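Local coordinates for protein putative carboxylesterase (Lactobacillus plantarum WCFS1, PDB 3BJR) that probably hydrolyses carboxylic esters, as a putative carboxylesterase of the alpha/beta-hydrolase type, at residues T30-H39 with G80-T89; H136-A146 with L195-Q206. One frame throughout, in Å; residues are numbered along the deposited sequence.

Contact 1 of 2, residues T30-H39 with G80-T89; sequences TCAQLTGYLH and GYQAFYLEYT
Q33, T35 and Y37 form antiparallel hydrogen-bonded pairs with E87, Y85 and A83. Each pair is closed by two backbone bonds. T35 N gives the straightest, to Y85 O at 3.0 Å and 172°. L34 with L86 and G36 with F84 are the non-hydrogen-bonded pairs between them.

Beyond the last pair, Q82 OE1 accepts from H39 N on a lone pair at 2.7 Å. The Q82 chain folds about CB-CG (chi2 -65°), which brings the amide to H39. Q82 NE2 is held by W119 O.

On the T35 side of the sheet two tyrosines meet. T35 CB sits over the centre of the Y85 ring, 3.7 Å from its centroid, a CH-pi contact. Y37 OH meets the edge of that ring, 3.5 Å from Y85 CE2. Helix 66-77 packs on both tyrosines. One water lies between T35 OG1 and E87 OE2, and K24 also bonds T35 OG1.

On the side of L34 and F84 the contacts are mostly apolar. F84 CD2 lies 3.5 Å from G36 CA and 3.9 Å from L34 CG. L38 CD2 touches F84 CZ at 3.8 Å. L34 also packs on helix 100-114.

These are adjacent antiparallel strands in the mixed central sheet, which has helices on both sides. The pattern fits the N-terminal part of an alpha/beta-hydrolase fold.

Contact 2 of 2, residues H136-A146 with L195-Q206; sequences HIVALYNDYWA and LAADQHVNSDNQ
The H200 ring carries the hydroxyl of Y144 on one face and CB of Q199 on the other. Y144 OH is displaced toward the rim, 3.2 Å from H200 CG. The two rings are oblique, their planes 35° apart. H200 is poorly ordered, so this detail is less certain. The W145 ring has A146 CB on one face, and D204 O lies at its edge. The H136 ring meets L195 O edge-on, and NE2 donates to it at 3.2 Å in an almost perfectly straight bond.

W145 NE1 donates to D204 O at 2.8 Å from above the carbonyl plane. Q206 NE2 reaches the same oxygen from the opposite face, so two bonds grip it.

N142 is clasped by the backbone of Q206. Its OD1 accepts from Q206 N at 2.9 Å, and its ND2 donates to Q206 O. CG lies anti to the backbone N (chi1 -158°), which carries the amide out to the loop.

D143 is buried among loop groups. N205 ND2 meets its OD1 at 2.6 Å, on the anti side of the carboxylate. Its OD2 is 2.6 Å from A197 O, so the acid is probably protonated. N202 ND2 donates to D143 O on a lone pair, while N202 OD1 closes an Asx turn with D204 N.

A197 CB packs on A139 CB at 3.7 Å. The loop before strand 208-213 is thus pinned along helix 133-153, which follows a probable nucleophile elbow of an alpha/beta-hydrolase fold.

Overall arrangement
The two contacts come one after the other in sequence, with centres about 21 Å apart and the middle of the chain between them. Contact 1 pairs strands 33-38 and 82-87 within the mixed sheet. Contact 2 joins helix 133-153 to the loop that leads into strand 208-213 of the same sheet. Helix 100-114 packs against both contacts, through L34 in one and V138 in the other. They also touch directly: Y88 CZ lies 3.6 Å from I137 CD1. Y88 of contact 1 touches a GxSxG sequence, G130 to G134, which is probably the nucleophile elbow of this putative esterase. H136 of contact 2 lies near it without touching.

Contact 1 of 2, residues T30-H39 with G80-T89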
loop_
_atom_site.group_PDB
_atom_site.type_symbol
_atom_site.label_atom_id
_atom_site.label_comp_id
_atom_site.label_asym_id
_atom_site.label_seq_id
_atom_site.Cartn_x
_atom_site.Cartn_y
_atom_site.Cartn_z
ATOM N N THR A 30 -33.610 2.027 -15.090
ATOM C CA THR A 30 -33.133 1.818 -13.753
ATOM C C THR A 30 -33.662 2.917 -12.843
ATOM O O THR A 30 -34.099 3.998 -13.316
ATOM C CB THR A 30 -31.578 1.788 -13.711
ATOM O OG1 THR A 30 -31.154 1.556 -12.370
ATOM C CG2 THR A 30 -30.951 3.097 -14.272
ATOM N N CYS A 31 -33.681 2.653 -11.543
ATOM C CA CYS A 31 -34.080 3.680 -10.592
ATOM C C CYS A 31 -32.831 4.492 -10.239
ATOM O O CYS A 31 -32.925 5.552 -9.623
ATOM C CB CYS A 31 -34.678 3.060 -9.341
ATOM S SG CYS A 31 -33.503 2.051 -8.474
ATOM N N ALA A 32 -31.661 4.012 -10.645
ATOM C CA ALA A 32 -30.413 4.713 -10.361
ATOM C C ALA A 32 -30.461 6.144 -10.912
ATOM O O ALA A 32 -31.079 6.416 -11.948
ATOM C CB ALA A 32 -29.232 3.954 -10.895
ATOM N N GLN A 33 -29.783 7.026 -10.193
ATOM C CA GLN A 33 -29.696 8.402 -10.574
ATOM C C GLN A 33 -28.265 8.837 -10.482
ATOM O O GLN A 33 -27.411 8.185 -9.849
ATOM C CB GLN A 33 -30.599 9.264 -9.707
ATOM C CG GLN A 33 -32.035 8.857 -9.855
ATOM C CD GLN A 33 -32.977 9.879 -9.353
ATOM O OE1 GLN A 33 -32.726 10.510 -8.335
ATOM N NE2 GLN A 33 -34.083 10.050 -10.057
ATOM N N LEU A 34 -27.990 9.879 -11.246
ATOM C CA LEU A 34 -26.679 10.488 -11.267
ATOM C C LEU A 34 -26.759 11.973 -10.938
ATOM O O LEU A 34 -27.673 12.673 -11.375
ATOM C CB LEU A 34 -26.102 10.277 -12.657
ATOM C CG LEU A 34 -24.642 10.437 -13.009
ATOM C CD1 LEU A 34 -23.780 9.452 -12.248
ATOM C CD2 LEU A 34 -24.547 10.257 -14.540
ATOM N N THR A 35 -25.827 12.434 -10.102
ATOM C CA THR A 35 -25.707 13.843 -9.763
ATOM C C THR A 35 -24.341 14.268 -10.245
ATOM O O THR A 35 -23.360 13.535 -10.045
ATOM C CB THR A 35 -25.826 14.067 -8.287
ATOM O OG1 THR A 35 -27.127 13.638 -7.893
ATOM C CG2 THR A 35 -25.556 15.558 -7.901
ATOM N N GLY A 36 -24.262 15.433 -10.878
ATOM C CA GLY A 36 -22.989 15.919 -11.401
ATOM C C GLY A 36 -22.678 17.331 -10.984
ATOM O O GLY A 36 -23.572 18.156 -10.801
ATOM N N TYR A 37 -21.399 17.599 -10.821
ATOM C CA TYR A 37 -20.870 18.918 -10.454
ATOM C C TYR A 37 -19.880 19.285 -11.563
ATOM O O TYR A 37 -18.800 18.657 -11.715
ATOM C CB TYR A 37 -20.178 18.836 -9.084
ATOM C CG TYR A 37 -21.121 18.418 -7.984
ATOM C CD1 TYR A 37 -22.027 19.320 -7.451
ATOM C CD2 TYR A 37 -21.125 17.129 -7.487
ATOM C CE1 TYR A 37 -22.895 18.947 -6.452
ATOM C CE2 TYR A 37 -22.013 16.745 -6.490
ATOM C CZ TYR A 37 -22.885 17.664 -5.975
ATOM O OH TYR A 37 -23.766 17.328 -4.997
ATOM N N LEU A 38 -20.257 20.283 -12.352
ATOM C CA LEU A 38 -19.499 20.658 -13.538
ATOM C C LEU A 38 -18.913 22.044 -13.444
ATOM O O LEU A 38 -19.598 22.957 -13.058
ATOM C CB LEU A 38 -20.405 20.560 -14.777
ATOM C CG LEU A 38 -21.061 19.212 -15.082
ATOM C CD1 LEU A 38 -21.926 19.357 -16.315
ATOM C CD2 LEU A 38 -20.026 18.148 -15.295
ATOM N N HIS A 39 -17.629 22.192 -13.772
ATOM C CA HIS A 39 -16.995 23.530 -13.763
ATOM C C HIS A 39 -17.494 24.438 -14.903
ATOM O O HIS A 39 -17.424 24.037 -16.077
ATOM C CB HIS A 39 -15.493 23.362 -13.863
ATOM C CG HIS A 39 -14.892 22.680 -12.677
ATOM N ND1 HIS A 39 -14.512 23.367 -11.546
ATOM C CD2 HIS A 39 -14.628 21.371 -12.432
ATOM C CE1 HIS A 39 -14.005 22.519 -10.671
ATOM N NE2 HIS A 39 -14.080 21.298 -11.176
ATOM N N GLY A 80 -9.696 19.920 -10.254
ATOM C CA GLY A 80 -9.821 19.883 -11.716
ATOM C C GLY A 80 -10.581 18.767 -12.377
ATOM O O GLY A 80 -10.294 18.434 -13.505
ATOM N N TYR A 81 -11.540 18.174 -11.677
ATOM C CA TYR A 81 -12.331 17.112 -12.222
ATOM C C TYR A 81 -13.757 17.542 -12.333
ATOM O O TYR A 81 -14.208 18.361 -11.558
ATOM C CB TYR A 81 -12.277 15.870 -11.312
ATOM C CG TYR A 81 -10.947 15.162 -11.360
ATOM C CD1 TYR A 81 -9.867 15.636 -10.636
ATOM C CD2 TYR A 81 -10.764 14.045 -12.146
ATOM C CE1 TYR A 81 -8.639 14.995 -10.692
ATOM C CE2 TYR A 81 -9.540 13.416 -12.208
ATOM C CZ TYR A 81 -8.476 13.919 -11.484
ATOM O OH TYR A 81 -7.233 13.312 -11.510
ATOM N N GLN A 82 -14.447 17.038 -13.345
ATOM C CA GLN A 82 -15.900 17.137 -13.370
ATOM C C GLN A 82 -16.237 15.976 -12.434
ATOM O O GLN A 82 -15.682 14.893 -12.571
ATOM C CB GLN A 82 -16.474 16.930 -14.769
ATOM C CG GLN A 82 -16.037 17.950 -15.874
ATOM C CD GLN A 82 -16.499 19.372 -15.666
ATOM O OE1 GLN A 82 -16.353 19.912 -14.597
ATOM N NE2 GLN A 82 -17.039 19.997 -16.711
ATOM N N ALA A 83 -17.097 16.170 -11.447
ATOM C CA ALA A 83 -17.334 15.093 -10.465
ATOM C C ALA A 83 -18.784 14.690 -10.385
ATOM O O ALA A 83 -19.650 15.553 -10.324
ATOM C CB ALA A 83 -16.834 15.528 -9.120
ATOM N N PHE A 84 -19.052 13.385 -10.412
ATOM C CA PHE A 84 -20.416 12.880 -10.314
ATOM C C PHE A 84 -20.544 11.901 -9.156
ATOM O O PHE A 84 -19.545 11.354 -8.662
ATOM C CB PHE A 84 -20.785 12.097 -11.574
ATOM C CG PHE A 84 -20.810 12.909 -12.834
ATOM C CD1 PHE A 84 -19.641 13.307 -13.448
ATOM C CD2 PHE A 84 -22.030 13.260 -13.420
ATOM C CE1 PHE A 84 -19.690 14.063 -14.607
ATOM C CE2 PHE A 84 -22.078 14.002 -14.567
ATOM C CZ PHE A 84 -20.911 14.410 -15.163
ATOM N N TYR A 85 -21.770 11.695 -8.682
ATOM C CA TYR A 85 -22.013 10.591 -7.757
ATOM C C TYR A 85 -23.198 9.790 -8.225
ATOM O O TYR A 85 -24.122 10.329 -8.802
ATOM C CB TYR A 85 -22.105 11.002 -6.281
ATOM C CG TYR A 85 -23.252 11.828 -5.820
ATOM C CD1 TYR A 85 -24.482 11.263 -5.580
ATOM C CD2 TYR A 85 -23.081 13.152 -5.493
ATOM C CE1 TYR A 85 -25.512 11.981 -5.072
ATOM C CE2 TYR A 85 -24.144 13.892 -4.965
ATOM C CZ TYR A 85 -25.350 13.302 -4.759
ATOM O OH TYR A 85 -26.424 14.042 -4.260
ATOM N N LEU A 86 -23.095 8.470 -8.034
ATOM C CA LEU A 86 -24.130 7.531 -8.449
ATOM C C LEU A 86 -24.950 7.017 -7.287
ATOM O O LEU A 86 -24.410 6.384 -6.408
ATOM C CB LEU A 86 -23.470 6.321 -9.176
ATOM C CG LEU A 86 -24.400 5.216 -9.706
ATOM C CD1 LEU A 86 -25.367 5.736 -10.779
ATOM C CD2 LEU A 86 -23.558 4.066 -10.171
ATOM N N GLU A 87 -26.252 7.292 -7.299
ATOM C CA GLU A 87 -27.192 6.673 -6.401
ATOM C C GLU A 87 -27.676 5.405 -7.146
ATOM O O GLU A 87 -28.522 5.464 -8.010
ATOM C CB GLU A 87 -28.355 7.600 -6.068
ATOM C CG GLU A 87 -27.940 8.832 -5.314
ATOM C CD GLU A 87 -29.125 9.709 -4.972
ATOM O OE1 GLU A 87 -29.922 9.266 -4.133
ATOM O OE2 GLU A 87 -29.255 10.823 -5.521
ATOM N N TYR A 88 -27.044 4.285 -6.847
ATOM C CA TYR A 88 -27.350 3.005 -7.471
ATOM C C TYR A 88 -28.522 2.256 -6.842
ATOM O O TYR A 88 -29.044 2.648 -5.803
ATOM C CB TYR A 88 -26.101 2.119 -7.483
ATOM C CG TYR A 88 -25.354 1.981 -6.146
ATOM C CD1 TYR A 88 -25.771 1.085 -5.158
ATOM C CD2 TYR A 88 -24.214 2.719 -5.893
ATOM C CE1 TYR A 88 -25.075 0.963 -3.965
ATOM C CE2 TYR A 88 -23.523 2.604 -4.687
ATOM C CZ TYR A 88 -23.968 1.736 -3.720
ATOM O OH TYR A 88 -23.284 1.607 -2.545
ATOM N N THR A 89 -28.949 1.192 -7.522
ATOM C CA THR A 89 -30.055 0.340 -7.066
ATOM C C THR A 89 -29.769 -0.243 -5.696
ATOM O O THR A 89 -28.663 -0.732 -5.429
ATOM C CB THR A 89 -30.318 -0.815 -8.057
ATOM O OG1 THR A 89 -30.492 -0.244 -9.343
ATOM C CG2 THR A 89 -31.567 -1.629 -7.683
HETATM O O HOH W 1 -32.975 -0.351 -10.719
HETATM O O HOH W 2 -31.327 12.834 -6.751
HETATM O O HOH W 3 -27.749 11.242 -7.702
HETATM O O HOH W 4 -26.122 16.468 -2.754
#

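Contact 2 of 2, residues H136-A146 with L195-Q206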
loop_
_atom_site.group_PDB
_atom_site.type_symbol
_atom_site.label_atom_id
_atom_site.label_comp_id
_atom_site.label_asym_id
_atom_site.label_seq_id
_atom_site.Cartn_x
_atom_site.Cartn_y
_atom_site.Cartn_z
ATOM N N HIS A 136 -16.569 -2.608 -4.114
ATOM C CA HIS A 136 -16.826 -3.920 -4.620
ATOM C C HIS A 136 -17.464 -3.782 -6.014
ATOM O O HIS A 136 -17.072 -4.478 -6.948
ATOM C CB HIS A 136 -17.723 -4.657 -3.633
ATOM C CG HIS A 136 -17.972 -6.106 -3.955
ATOM N ND1 HIS A 136 -19.030 -6.798 -3.421
ATOM C CD2 HIS A 136 -17.322 -6.979 -4.761
ATOM C CE1 HIS A 136 -19.020 -8.041 -3.877
ATOM N NE2 HIS A 136 -17.985 -8.179 -4.681
ATOM N N ILE A 137 -18.443 -2.888 -6.123
ATOM C CA ILE A 137 -19.118 -2.562 -7.369
ATOM C C ILE A 137 -18.124 -2.137 -8.424
ATOM O O ILE A 137 -18.169 -2.624 -9.541
ATOM C CB ILE A 137 -20.134 -1.392 -7.188
ATOM C CG1 ILE A 137 -21.333 -1.813 -6.300
ATOM C CG2 ILE A 137 -20.579 -0.882 -8.576
ATOM C CD1 ILE A 137 -22.129 -0.628 -5.709
ATOM N N VAL A 138 -17.230 -1.211 -8.062
ATOM C CA VAL A 138 -16.210 -0.725 -8.996
ATOM C C VAL A 138 -15.171 -1.807 -9.382
ATOM O O VAL A 138 -14.770 -1.915 -10.573
ATOM C CB VAL A 138 -15.569 0.604 -8.474
ATOM C CG1 VAL A 138 -14.367 1.026 -9.305
ATOM C CG2 VAL A 138 -16.649 1.771 -8.463
ATOM N N ALA A 139 -14.749 -2.613 -8.409
ATOM C CA ALA A 139 -13.813 -3.745 -8.662
ATOM C C ALA A 139 -14.407 -4.723 -9.714
ATOM O O ALA A 139 -13.723 -5.210 -10.608
ATOM C CB ALA A 139 -13.503 -4.465 -7.362
ATOM N N LEU A 140 -15.691 -4.993 -9.580
ATOM C CA LEU A 140 -16.377 -5.858 -10.483
ATOM C C LEU A 140 -16.641 -5.184 -11.814
ATOM O O LEU A 140 -16.670 -5.863 -12.831
ATOM C CB LEU A 140 -17.702 -6.347 -9.904
ATOM C CG LEU A 140 -17.671 -7.350 -8.756
ATOM C CD1 LEU A 140 -19.115 -7.468 -8.236
ATOM C CD2 LEU A 140 -17.104 -8.771 -9.155
ATOM N N TYR A 141 -16.863 -3.871 -11.814
ATOM C CA TYR A 141 -16.997 -3.131 -13.055
ATOM C C TYR A 141 -15.680 -3.249 -13.882
ATOM O O TYR A 141 -15.707 -3.462 -15.103
ATOM C CB TYR A 141 -17.354 -1.650 -12.781
ATOM C CG TYR A 141 -17.738 -0.963 -14.040
ATOM C CD1 TYR A 141 -19.015 -1.150 -14.590
ATOM C CD2 TYR A 141 -16.833 -0.161 -14.726
ATOM C CE1 TYR A 141 -19.376 -0.535 -15.793
ATOM C CE2 TYR A 141 -17.183 0.428 -15.927
ATOM C CZ TYR A 141 -18.446 0.230 -16.458
ATOM O OH TYR A 141 -18.778 0.837 -17.624
ATOM N N ASN A 142 -14.534 -3.153 -13.205
ATOM C CA ASN A 142 -13.258 -3.218 -13.877
ATOM C C ASN A 142 -13.044 -4.576 -14.522
ATOM O O ASN A 142 -12.329 -4.687 -15.509
ATOM C CB ASN A 142 -12.115 -2.939 -12.886
ATOM C CG ASN A 142 -10.852 -2.482 -13.582
ATOM O OD1 ASN A 142 -10.911 -2.088 -14.737
ATOM N ND2 ASN A 142 -9.727 -2.488 -12.882
ATOM N N ASP A 143 -13.670 -5.597 -13.941
ATOM C CA ASP A 143 -13.591 -6.968 -14.432
ATOM C C ASP A 143 -14.540 -7.301 -15.574
ATOM O O ASP A 143 -14.219 -8.138 -16.416
ATOM C CB ASP A 143 -13.988 -7.955 -13.336
ATOM C CG ASP A 143 -12.935 -8.146 -12.211
ATOM O OD1 ASP A 143 -11.902 -7.418 -12.079
ATOM O OD2 ASP A 143 -13.226 -9.076 -11.411
ATOM N N TYR A 144 -15.713 -6.684 -15.580
ATOM C CA TYR A 144 -16.779 -7.059 -16.489
ATOM C C TYR A 144 -17.299 -6.010 -17.478
ATOM O O TYR A 144 -18.253 -6.281 -18.216
ATOM C CB TYR A 144 -17.980 -7.503 -15.648
ATOM C CG TYR A 144 -17.794 -8.780 -14.862
ATOM C CD1 TYR A 144 -17.491 -9.970 -15.502
ATOM C CD2 TYR A 144 -17.992 -8.811 -13.492
ATOM C CE1 TYR A 144 -17.338 -11.154 -14.789
ATOM C CE2 TYR A 144 -17.844 -9.987 -12.773
ATOM C CZ TYR A 144 -17.515 -11.147 -13.418
ATOM O OH TYR A 144 -17.376 -12.321 -12.711
ATOM N N TRP A 145 -16.712 -4.821 -17.489
ATOM C CA TRP A 145 -17.179 -3.775 -18.398
ATOM C C TRP A 145 -17.249 -4.175 -19.872
ATOM O O TRP A 145 -18.234 -3.861 -20.516
ATOM C CB TRP A 145 -16.333 -2.505 -18.272
ATOM C CG TRP A 145 -14.919 -2.616 -18.684
ATOM C CD1 TRP A 145 -13.875 -2.987 -17.902
ATOM C CD2 TRP A 145 -14.360 -2.318 -19.973
ATOM N NE1 TRP A 145 -12.721 -2.978 -18.618
ATOM C CE2 TRP A 145 -12.981 -2.536 -19.884
ATOM C CE3 TRP A 145 -14.890 -1.877 -21.183
ATOM C CZ2 TRP A 145 -12.123 -2.329 -20.956
ATOM C CZ3 TRP A 145 -14.034 -1.687 -22.242
ATOM C CH2 TRP A 145 -12.674 -1.918 -22.126
ATOM N N ALA A 146 -16.216 -4.868 -20.378
ATOM C CA ALA A 146 -16.099 -5.247 -21.795
ATOM C C ALA A 146 -16.859 -6.492 -22.141
ATOM O O ALA A 146 -17.095 -6.751 -23.303
ATOM C CB ALA A 146 -14.637 -5.446 -22.186
ATOM N N LEU A 195 -18.549 -13.888 -7.552
ATOM C CA LEU A 195 -18.427 -12.409 -7.516
ATOM C C LEU A 195 -17.185 -11.984 -6.711
ATOM O O LEU A 195 -17.121 -10.859 -6.167
ATOM C CB LEU A 195 -19.678 -11.718 -6.961
ATOM C CG LEU A 195 -20.926 -11.794 -7.816
ATOM C CD1 LEU A 195 -21.929 -10.773 -7.263
ATOM C CD2 LEU A 195 -20.588 -11.558 -9.315
ATOM N N ALA A 196 -16.219 -12.910 -6.622
ATOM C CA ALA A 196 -14.915 -12.612 -6.051
ATOM C C ALA A 196 -14.205 -11.843 -7.187
ATOM O O ALA A 196 -13.773 -12.453 -8.177
ATOM C CB ALA A 196 -14.163 -13.888 -5.661
ATOM N N ALA A 197 -14.159 -10.507 -7.063
ATOM C CA ALA A 197 -13.527 -9.621 -8.056
ATOM C C ALA A 197 -12.070 -10.066 -8.398
ATOM O O ALA A 197 -11.608 -9.928 -9.537
ATOM C CB ALA A 197 -13.594 -8.150 -7.570
ATOM N N ASP A 198 -11.383 -10.648 -7.410
ATOM C CA ASP A 198 -10.009 -11.144 -7.566
ATOM C C ASP A 198 -9.918 -12.415 -8.394
ATOM O O ASP A 198 -8.830 -12.763 -8.824
ATOM C CB ASP A 198 -9.314 -11.364 -6.199
ATOM C CG ASP A 198 -9.923 -12.493 -5.392
ATOM O OD1 ASP A 198 -11.147 -12.459 -5.122
ATOM O OD2 ASP A 198 -9.166 -13.407 -5.009
ATOM N N GLN A 199 -11.036 -13.113 -8.597
ATOM C CA GLN A 199 -11.062 -14.351 -9.407
ATOM C C GLN A 199 -11.328 -14.096 -10.908
ATOM O O GLN A 199 -11.101 -14.992 -11.743
ATOM C CB GLN A 199 -12.115 -15.320 -8.857
ATOM C CG GLN A 199 -11.832 -15.811 -7.436
ATOM C CD GLN A 199 -12.954 -16.681 -6.870
ATOM O OE1 GLN A 199 -14.028 -16.839 -7.474
ATOM N NE2 GLN A 199 -12.714 -17.228 -5.691
ATOM N N HIS A 200 -11.790 -12.882 -11.232
ATOM C CA HIS A 200 -12.187 -12.507 -12.605
ATOM C C HIS A 200 -11.443 -11.287 -13.185
ATOM O O HIS A 200 -11.981 -10.544 -14.045
ATOM C CB HIS A 200 -13.716 -12.331 -12.657
ATOM C CG HIS A 200 -14.458 -13.530 -12.149
ATOM N ND1 HIS A 200 -14.935 -13.619 -10.855
ATOM C CD2 HIS A 200 -14.748 -14.715 -12.741
ATOM C CE1 HIS A 200 -15.511 -14.796 -10.683
ATOM N NE2 HIS A 200 -15.412 -15.479 -11.812
ATOM N N VAL A 201 -10.208 -11.108 -12.689
ATOM C CA VAL A 201 -9.278 -10.124 -13.204
ATOM C C VAL A 201 -8.780 -10.694 -14.534
ATOM O O VAL A 201 -8.320 -11.838 -14.590
ATOM C CB VAL A 201 -8.130 -9.864 -12.234
ATOM C CG1 VAL A 201 -6.983 -9.093 -12.939
ATOM C CG2 VAL A 201 -8.667 -9.121 -11.029
ATOM N N ASN A 202 -8.898 -9.888 -15.592
ATOM C CA ASN A 202 -8.556 -10.285 -16.950
ATOM C C ASN A 202 -7.777 -9.160 -17.576
ATOM O O ASN A 202 -7.571 -8.138 -16.935
ATOM C CB ASN A 202 -9.834 -10.558 -17.726
ATOM C CG ASN A 202 -10.769 -9.363 -17.731
ATOM O OD1 ASN A 202 -10.423 -8.311 -18.258
ATOM N ND2 ASN A 202 -11.959 -9.522 -17.153
ATOM N N SER A 203 -7.399 -9.308 -18.842
ATOM C CA SER A 203 -6.552 -8.323 -19.532
ATOM C C SER A 203 -7.274 -7.016 -19.815
ATOM O O SER A 203 -6.623 -6.015 -20.125
ATOM C CB SER A 203 -5.962 -8.912 -20.833
ATOM O OG SER A 203 -6.968 -9.226 -21.788
ATOM N N ASP A 204 -8.610 -7.032 -19.730
ATOM C CA ASP A 204 -9.404 -5.811 -19.911
ATOM C C ASP A 204 -9.500 -4.964 -18.630
ATOM O O ASP A 204 -10.044 -3.832 -18.667
ATOM C CB ASP A 204 -10.820 -6.126 -20.439
ATOM C CG ASP A 204 -10.821 -6.758 -21.816
ATOM O OD1 ASP A 204 -10.014 -6.313 -22.669
ATOM O OD2 ASP A 204 -11.667 -7.686 -21.995
ATOM N N ASN A 205 -9.021 -5.495 -17.501
ATOM C CA ASN A 205 -8.976 -4.682 -16.283
ATOM C C ASN A 205 -8.007 -3.551 -16.576
ATOM O O ASN A 205 -6.908 -3.748 -17.116
ATOM C CB ASN A 205 -8.507 -5.433 -15.022
ATOM C CG ASN A 205 -9.557 -6.331 -14.444
ATOM O OD1 ASN A 205 -10.017 -7.232 -15.098
ATOM N ND2 ASN A 205 -9.921 -6.103 -13.201
ATOM N N GLN A 206 -8.451 -2.378 -16.200
ATOM C CA GLN A 206 -7.732 -1.123 -16.343
ATOM C C GLN A 206 -6.981 -0.750 -15.076
ATOM O O GLN A 206 -7.247 -1.342 -14.032
ATOM C CB GLN A 206 -8.764 -0.033 -16.714
ATOM C CG GLN A 206 -9.470 -0.385 -18.028
ATOM C CD GLN A 206 -8.483 -0.570 -19.155
ATOM O OE1 GLN A 206 -7.684 0.304 -19.392
ATOM N NE2 GLN A 206 -8.530 -1.720 -19.856
#